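Local coordinates for protein putative peptidase (Bacteroides fragilis, PDB 5DYN) that probably acts as a clostripain-family (C11) cysteine protease, implicated in the proteolytic activation of the Bacteroides fragilis toxin, at residues R178-P192 against F202-Y214. Sequence-based numbering, arbitrary orientation.
Sequences REAFDKVMVYWKSTP and FTMNQDAKGLSTY. With NA (sodium ion), chain H; NA (sodium ion), chain I; NA (sodium ion), chain J; NA (sodium ion), chain G.
One face of the Trp-188 indole lies against the backbone of Lys-209 and Gly-210: Gly-210 CA sits over the six-membered ring, 3.3 Å from its centroid and 9° off the normal, a CH-pi contact. Ser-190 CB is offset toward the rim of the opposite face, and Met-204 SD reaches the ring edge in plane, 3.9 Å from Trp-188 CZ2, as a Met-aromatic contact. With CG anti to the backbone N (chi1 172°), the indole turns toward the 202-214 segment. Trp-188 NE1 makes a weak, bent bond to Ala-208 O (2.9 Å, 122°) and donates to a water that bridges to Asn-205 O. The Phe-181 ring is met at its edge by Leu-211 CD2 and Lys-209 CB, whose chain runs on to place CE over one guanidinium face of Arg-178. The two cationic ends come close, but Arg-178 NE pairs with Asp-182 OD1 (2.8 Å), and Lys-209 NZ binds Asp-207 O (2.7 Å) and forms a salt bridge with Asp-161. Met-204 N, just past strand 200-203, donates to Pro-192 O (3.1 Å). In this clostripain-family domain the 204-211 loop thus packs on helix 172-182 and strand 185-196, which strand 110-115 flanks in the mixed sheet, while helix 119-127 covers Phe-181 and Val-184.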
loop_
_atom_site.group_PDB
_atom_site.type_symbol
_atom_site.label_atom_id
_atom_site.label_comp_id
_atom_site.label_asym_id
_atom_site.label_seq_id
_atom_site.Cartn_x
_atom_site.Cartn_y
_atom_site.Cartn_z
ATOM N N ARG B 178 -12.411 6.441 -18.353
ATOM C CA ARG B 178 -11.204 5.662 -18.598
ATOM C C ARG B 178 -10.009 6.553 -18.939
ATOM O O ARG B 178 -8.868 6.231 -18.603
ATOM C CB ARG B 178 -11.453 4.658 -19.725
ATOM C CG ARG B 178 -10.237 3.861 -20.138
ATOM C CD ARG B 178 -9.666 3.072 -18.979
ATOM N NE ARG B 178 -8.539 2.252 -19.411
ATOM C CZ ARG B 178 -8.659 1.025 -19.905
ATOM N NH1 ARG B 178 -9.858 0.470 -20.025
ATOM N NH2 ARG B 178 -7.580 0.352 -20.277
ATOM N N GLU B 179 -10.280 7.676 -19.600
ATOM C CA GLU B 179 -9.237 8.644 -19.928
ATOM C C GLU B 179 -8.593 9.198 -18.663
ATOM O O GLU B 179 -7.374 9.353 -18.589
ATOM C CB GLU B 179 -9.801 9.791 -20.773
ATOM C CG GLU B 179 -10.169 9.398 -22.197
ATOM C CD GLU B 179 -10.573 10.586 -23.051
ATOM O OE1 GLU B 179 -11.378 11.419 -22.581
ATOM O OE2 GLU B 179 -10.081 10.686 -24.195
ATOM N N ALA B 180 -9.423 9.490 -17.668
ATOM C CA ALA B 180 -8.938 10.036 -16.410
ATOM C C ALA B 180 -8.220 8.975 -15.586
ATOM O O ALA B 180 -7.260 9.276 -14.877
ATOM C CB ALA B 180 -10.085 10.631 -15.617
ATOM N N PHE B 181 -8.686 7.733 -15.683
ATOM C CA PHE B 181 -8.102 6.640 -14.913
ATOM C C PHE B 181 -6.753 6.213 -15.480
ATOM O O PHE B 181 -5.858 5.817 -14.734
ATOM C CB PHE B 181 -9.049 5.437 -14.868
ATOM C CG PHE B 181 -8.508 4.273 -14.085
ATOM C CD1 PHE B 181 -8.596 4.252 -12.700
ATOM C CD2 PHE B 181 -7.909 3.203 -14.729
ATOM C CE1 PHE B 181 -8.097 3.183 -11.974
ATOM C CE2 PHE B 181 -7.405 2.132 -14.008
ATOM C CZ PHE B 181 -7.501 2.121 -12.629
ATOM N N ASP B 182 -6.614 6.294 -16.800
ATOM C CA ASP B 182 -5.369 5.923 -17.465
ATOM C C ASP B 182 -4.178 6.717 -16.934
ATOM O O ASP B 182 -3.039 6.254 -16.989
ATOM C CB ASP B 182 -5.491 6.123 -18.977
ATOM C CG ASP B 182 -6.240 4.992 -19.656
ATOM O OD1 ASP B 182 -6.342 3.901 -19.060
ATOM O OD2 ASP B 182 -6.720 5.194 -20.792
ATOM N N LYS B 183 -4.450 7.908 -16.411
ATOM C CA LYS B 183 -3.406 8.788 -15.903
ATOM C C LYS B 183 -3.004 8.450 -14.464
ATOM O O LYS B 183 -2.095 9.065 -13.907
ATOM C CB LYS B 183 -3.871 10.244 -15.981
ATOM C CG LYS B 183 -4.117 10.748 -17.394
ATOM C CD LYS B 183 -5.033 11.960 -17.379
ATOM C CE LYS B 183 -4.689 12.929 -18.498
ATOM N NZ LYS B 183 -5.299 14.268 -18.264
ATOM N N VAL B 184 -3.678 7.474 -13.865
ATOM C CA VAL B 184 -3.451 7.152 -12.460
ATOM C C VAL B 184 -2.504 5.970 -12.290
ATOM O O VAL B 184 -1.451 6.095 -11.660
ATOM C CB VAL B 184 -4.772 6.847 -11.732
ATOM C CG1 VAL B 184 -4.504 6.473 -10.278
ATOM C CG2 VAL B 184 -5.705 8.043 -11.810
ATOM N N MET B 185 -2.879 4.821 -12.845
ATOM C CA MET B 185 -2.041 3.631 -12.735
ATOM C C MET B 185 -0.914 3.664 -13.761
ATOM O O MET B 185 -1.131 3.434 -14.950
ATOM C CB MET B 185 -2.879 2.364 -12.900
ATOM C CG MET B 185 -3.982 2.237 -11.869
ATOM S SD MET B 185 -3.370 2.504 -10.191
ATOM C CE MET B 185 -2.304 1.078 -9.983
ATOM N N VAL B 186 0.292 3.955 -13.288
ATOM C CA VAL B 186 1.455 4.034 -14.157
ATOM C C VAL B 186 2.183 2.692 -14.231
ATOM O O VAL B 186 3.030 2.481 -15.098
ATOM C CB VAL B 186 2.430 5.123 -13.681
ATOM C CG1 VAL B 186 1.771 6.490 -13.773
ATOM C CG2 VAL B 186 2.887 4.842 -12.258
ATOM N N TYR B 187 1.846 1.790 -13.316
ATOM C CA TYR B 187 2.415 0.448 -13.317
ATOM C C TYR B 187 1.405 -0.554 -12.782
ATOM O O TYR B 187 0.748 -0.307 -11.772
ATOM C CB TYR B 187 3.698 0.395 -12.481
ATOM C CG TYR B 187 4.396 -0.952 -12.497
ATOM C CD1 TYR B 187 4.002 -1.977 -11.640
ATOM C CD2 TYR B 187 5.456 -1.197 -13.363
ATOM C CE1 TYR B 187 4.635 -3.207 -11.653
ATOM C CE2 TYR B 187 6.100 -2.426 -13.381
ATOM C CZ TYR B 187 5.685 -3.426 -12.522
ATOM O OH TYR B 187 6.316 -4.650 -12.532
ATOM N N TRP B 188 1.291 -1.688 -13.463
ATOM C CA TRP B 188 0.454 -2.785 -12.997
ATOM C C TRP B 188 0.881 -4.086 -13.655
ATOM O O TRP B 188 0.659 -4.298 -14.847
ATOM C CB TRP B 188 -1.024 -2.504 -13.272
ATOM C CG TRP B 188 -1.935 -3.669 -12.996
ATOM C CD1 TRP B 188 -2.799 -4.257 -13.874
ATOM C CD2 TRP B 188 -2.071 -4.388 -11.761
ATOM N NE1 TRP B 188 -3.466 -5.291 -13.264
ATOM C CE2 TRP B 188 -3.038 -5.393 -11.967
ATOM C CE3 TRP B 188 -1.470 -4.277 -10.501
ATOM C CZ2 TRP B 188 -3.417 -6.281 -10.963
ATOM C CZ3 TRP B 188 -1.850 -5.161 -9.506
ATOM C CH2 TRP B 188 -2.817 -6.147 -9.743
ATOM N N LYS B 189 1.513 -4.947 -12.868
ATOM C CA LYS B 189 1.949 -6.249 -13.347
ATOM C C LYS B 189 1.526 -7.326 -12.364
ATOM O O LYS B 189 1.555 -7.121 -11.147
ATOM C CB LYS B 189 3.465 -6.275 -13.551
ATOM C CG LYS B 189 3.952 -5.404 -14.692
ATOM C CD LYS B 189 3.661 -6.051 -16.032
ATOM C CE LYS B 189 4.473 -7.325 -16.207
ATOM N NZ LYS B 189 4.303 -7.915 -17.564
ATOM N N SER B 190 1.124 -8.472 -12.898
ATOM C CA SER B 190 0.707 -9.586 -12.065
ATOM C C SER B 190 0.990 -10.917 -12.733
ATOM O O SER B 190 0.869 -11.054 -13.949
ATOM C CB SER B 190 -0.782 -9.489 -11.738
ATOM O OG SER B 190 -1.194 -10.596 -10.949
ATOM N N THR B 191 1.372 -11.898 -11.927
ATOM C CA THR B 191 1.422 -13.273 -12.382
ATOM C C THR B 191 -0.002 -13.702 -12.731
ATOM O O THR B 191 -0.959 -13.092 -12.253
ATOM C CB THR B 191 2.032 -14.197 -11.310
ATOM O OG1 THR B 191 1.336 -14.022 -10.070
ATOM C CG2 THR B 191 3.502 -13.869 -11.110
ATOM N N PRO B 192 -0.151 -14.732 -13.585
ATOM C CA PRO B 192 -1.491 -15.220 -13.936
ATOM C C PRO B 192 -2.370 -15.458 -12.709
ATOM O O PRO B 192 -3.573 -15.199 -12.747
ATOM C CB PRO B 192 -1.200 -16.533 -14.666
ATOM C CG PRO B 192 0.133 -16.310 -15.291
ATOM C CD PRO B 192 0.906 -15.442 -14.333
ATOM N N PHE B 202 -5.480 -18.051 -6.559
ATOM C CA PHE B 202 -6.656 -17.533 -7.243
ATOM C C PHE B 202 -6.244 -16.780 -8.500
ATOM O O PHE B 202 -5.156 -16.205 -8.559
ATOM C CB PHE B 202 -7.471 -16.627 -6.316
ATOM C CG PHE B 202 -6.786 -15.337 -5.959
ATOM C CD1 PHE B 202 -5.833 -15.295 -4.952
ATOM C CD2 PHE B 202 -7.113 -14.157 -6.614
ATOM C CE1 PHE B 202 -5.206 -14.107 -4.617
ATOM C CE2 PHE B 202 -6.492 -12.963 -6.283
ATOM C CZ PHE B 202 -5.538 -12.938 -5.282
ATOM N N THR B 203 -7.115 -16.790 -9.505
ATOM C CA THR B 203 -6.820 -16.147 -10.781
ATOM C C THR B 203 -6.924 -14.623 -10.698
ATOM O O THR B 203 -7.891 -14.077 -10.164
ATOM C CB THR B 203 -7.766 -16.655 -11.894
ATOM O OG1 THR B 203 -7.678 -18.082 -11.989
ATOM C CG2 THR B 203 -7.401 -16.038 -13.236
ATOM N N MET B 204 -5.910 -13.945 -11.225
ATOM C CA MET B 204 -5.958 -12.501 -11.389
ATOM C C MET B 204 -6.457 -12.172 -12.790
ATOM O O MET B 204 -5.739 -12.385 -13.767
ATOM C CB MET B 204 -4.580 -11.880 -11.155
ATOM C CG MET B 204 -4.538 -10.376 -11.370
ATOM S SD MET B 204 -5.461 -9.490 -10.103
ATOM C CE MET B 204 -4.436 -9.789 -8.665
ATOM N N ASN B 205 -7.685 -11.668 -12.883
ATOM C CA ASN B 205 -8.286 -11.328 -14.172
ATOM C C ASN B 205 -7.390 -10.424 -15.009
ATOM O O ASN B 205 -6.792 -9.476 -14.500
ATOM C CB ASN B 205 -9.649 -10.669 -13.968
ATOM C CG ASN B 205 -10.679 -11.628 -13.419
ATOM O OD1 ASN B 205 -10.389 -12.803 -13.198
ATOM N ND2 ASN B 205 -11.889 -11.131 -13.184
ATOM N N GLN B 206 -7.303 -10.735 -16.298
ATOM C CA GLN B 206 -6.360 -10.070 -17.185
ATOM C C GLN B 206 -6.765 -8.631 -17.486
ATOM O O GLN B 206 -5.945 -7.842 -17.955
ATOM C CB GLN B 206 -6.216 -10.861 -18.489
ATOM C CG GLN B 206 -5.594 -12.249 -18.313
ATOM C CD GLN B 206 -4.187 -12.204 -17.732
ATOM O OE1 GLN B 206 -3.380 -11.343 -18.089
ATOM N NE2 GLN B 206 -3.890 -13.132 -16.825
ATOM N N ASP B 207 -8.022 -8.288 -17.212
ATOM C CA ASP B 207 -8.503 -6.935 -17.474
ATOM C C ASP B 207 -8.530 -6.070 -16.213
ATOM O O ASP B 207 -8.971 -4.922 -16.249
ATOM C CB ASP B 207 -9.897 -6.972 -18.113
ATOM C CG ASP B 207 -10.905 -7.753 -17.290
ATOM O OD1 ASP B 207 -10.590 -8.131 -16.143
ATOM O OD2 ASP B 207 -12.026 -7.979 -17.793
ATOM N N ALA B 208 -8.067 -6.627 -15.097
ATOM C CA ALA B 208 -7.914 -5.845 -13.875
ATOM C C ALA B 208 -6.821 -4.797 -14.084
ATOM O O ALA B 208 -5.880 -5.019 -14.846
ATOM C CB ALA B 208 -7.585 -6.742 -12.697
ATOM N N LYS B 209 -6.945 -3.657 -13.413
ATOM C CA LYS B 209 -6.016 -2.557 -13.638
ATOM C C LYS B 209 -5.151 -2.259 -12.415
ATOM O O LYS B 209 -4.224 -1.453 -12.491
ATOM C CB LYS B 209 -6.777 -1.302 -14.067
ATOM C CG LYS B 209 -7.651 -1.492 -15.304
ATOM C CD LYS B 209 -6.883 -2.112 -16.461
ATOM C CE LYS B 209 -7.658 -1.993 -17.769
ATOM N NZ LYS B 209 -9.001 -2.633 -17.695
ATOM N N GLY B 210 -5.458 -2.900 -11.290
ATOM C CA GLY B 210 -4.587 -2.847 -10.126
ATOM C C GLY B 210 -4.910 -1.837 -9.039
ATOM O O GLY B 210 -4.116 -1.642 -8.120
ATOM N N LEU B 211 -6.069 -1.194 -9.137
ATOM C CA LEU B 211 -6.513 -0.265 -8.103
ATOM C C LEU B 211 -7.890 -0.679 -7.615
ATOM O O LEU B 211 -8.829 -0.784 -8.406
ATOM C CB LEU B 211 -6.542 1.172 -8.625
ATOM C CG LEU B 211 -6.858 2.262 -7.595
ATOM C CD1 LEU B 211 -5.741 2.375 -6.564
ATOM C CD2 LEU B 211 -7.103 3.600 -8.276
ATOM N N SER B 212 -8.014 -0.917 -6.314
ATOM C CA SER B 212 -9.258 -1.446 -5.774
ATOM C C SER B 212 -10.237 -0.350 -5.374
ATOM O O SER B 212 -9.866 0.812 -5.207
ATOM C CB SER B 212 -8.984 -2.340 -4.566
ATOM O OG SER B 212 -8.700 -1.559 -3.421
ATOM N N THR B 213 -11.495 -0.746 -5.222
ATOM C CA THR B 213 -12.535 0.135 -4.720
ATOM C C THR B 213 -13.476 -0.650 -3.820
ATOM O O THR B 213 -13.550 -1.876 -3.903
ATOM C CB THR B 213 -13.348 0.772 -5.858
ATOM O OG1 THR B 213 -14.322 1.668 -5.305
ATOM C CG2 THR B 213 -14.066 -0.305 -6.662
ATOM N N TYR B 214 -14.196 0.057 -2.958
ATOM C CA TYR B 214 -15.235 -0.576 -2.166
ATOM C C TYR B 214 -16.538 -0.578 -2.955
ATOM O O TYR B 214 -16.741 0.250 -3.844
ATOM C CB TYR B 214 -15.414 0.134 -0.820
ATOM C CG TYR B 214 -16.514 -0.456 0.035
ATOM C CD1 TYR B 214 -16.356 -1.693 0.648
ATOM C CD2 TYR B 214 -17.710 0.221 0.225
ATOM C CE1 TYR B 214 -17.357 -2.237 1.425
ATOM C CE2 TYR B 214 -18.718 -0.317 1.001
ATOM C CZ TYR B 214 -18.537 -1.544 1.599
ATOM O OH TYR B 214 -19.540 -2.078 2.373
HETATM NA NA NA H . -6.740 11.649 -13.967
HETATM NA NA NA I . -12.368 -8.537 -14.153
HETATM NA NA NA J . -7.199 -3.160 -1.842
HETATM NA NA NA G . -15.311 4.123 -4.750
HETATM O O HOH W 1 -4.031 -7.842 -14.695
#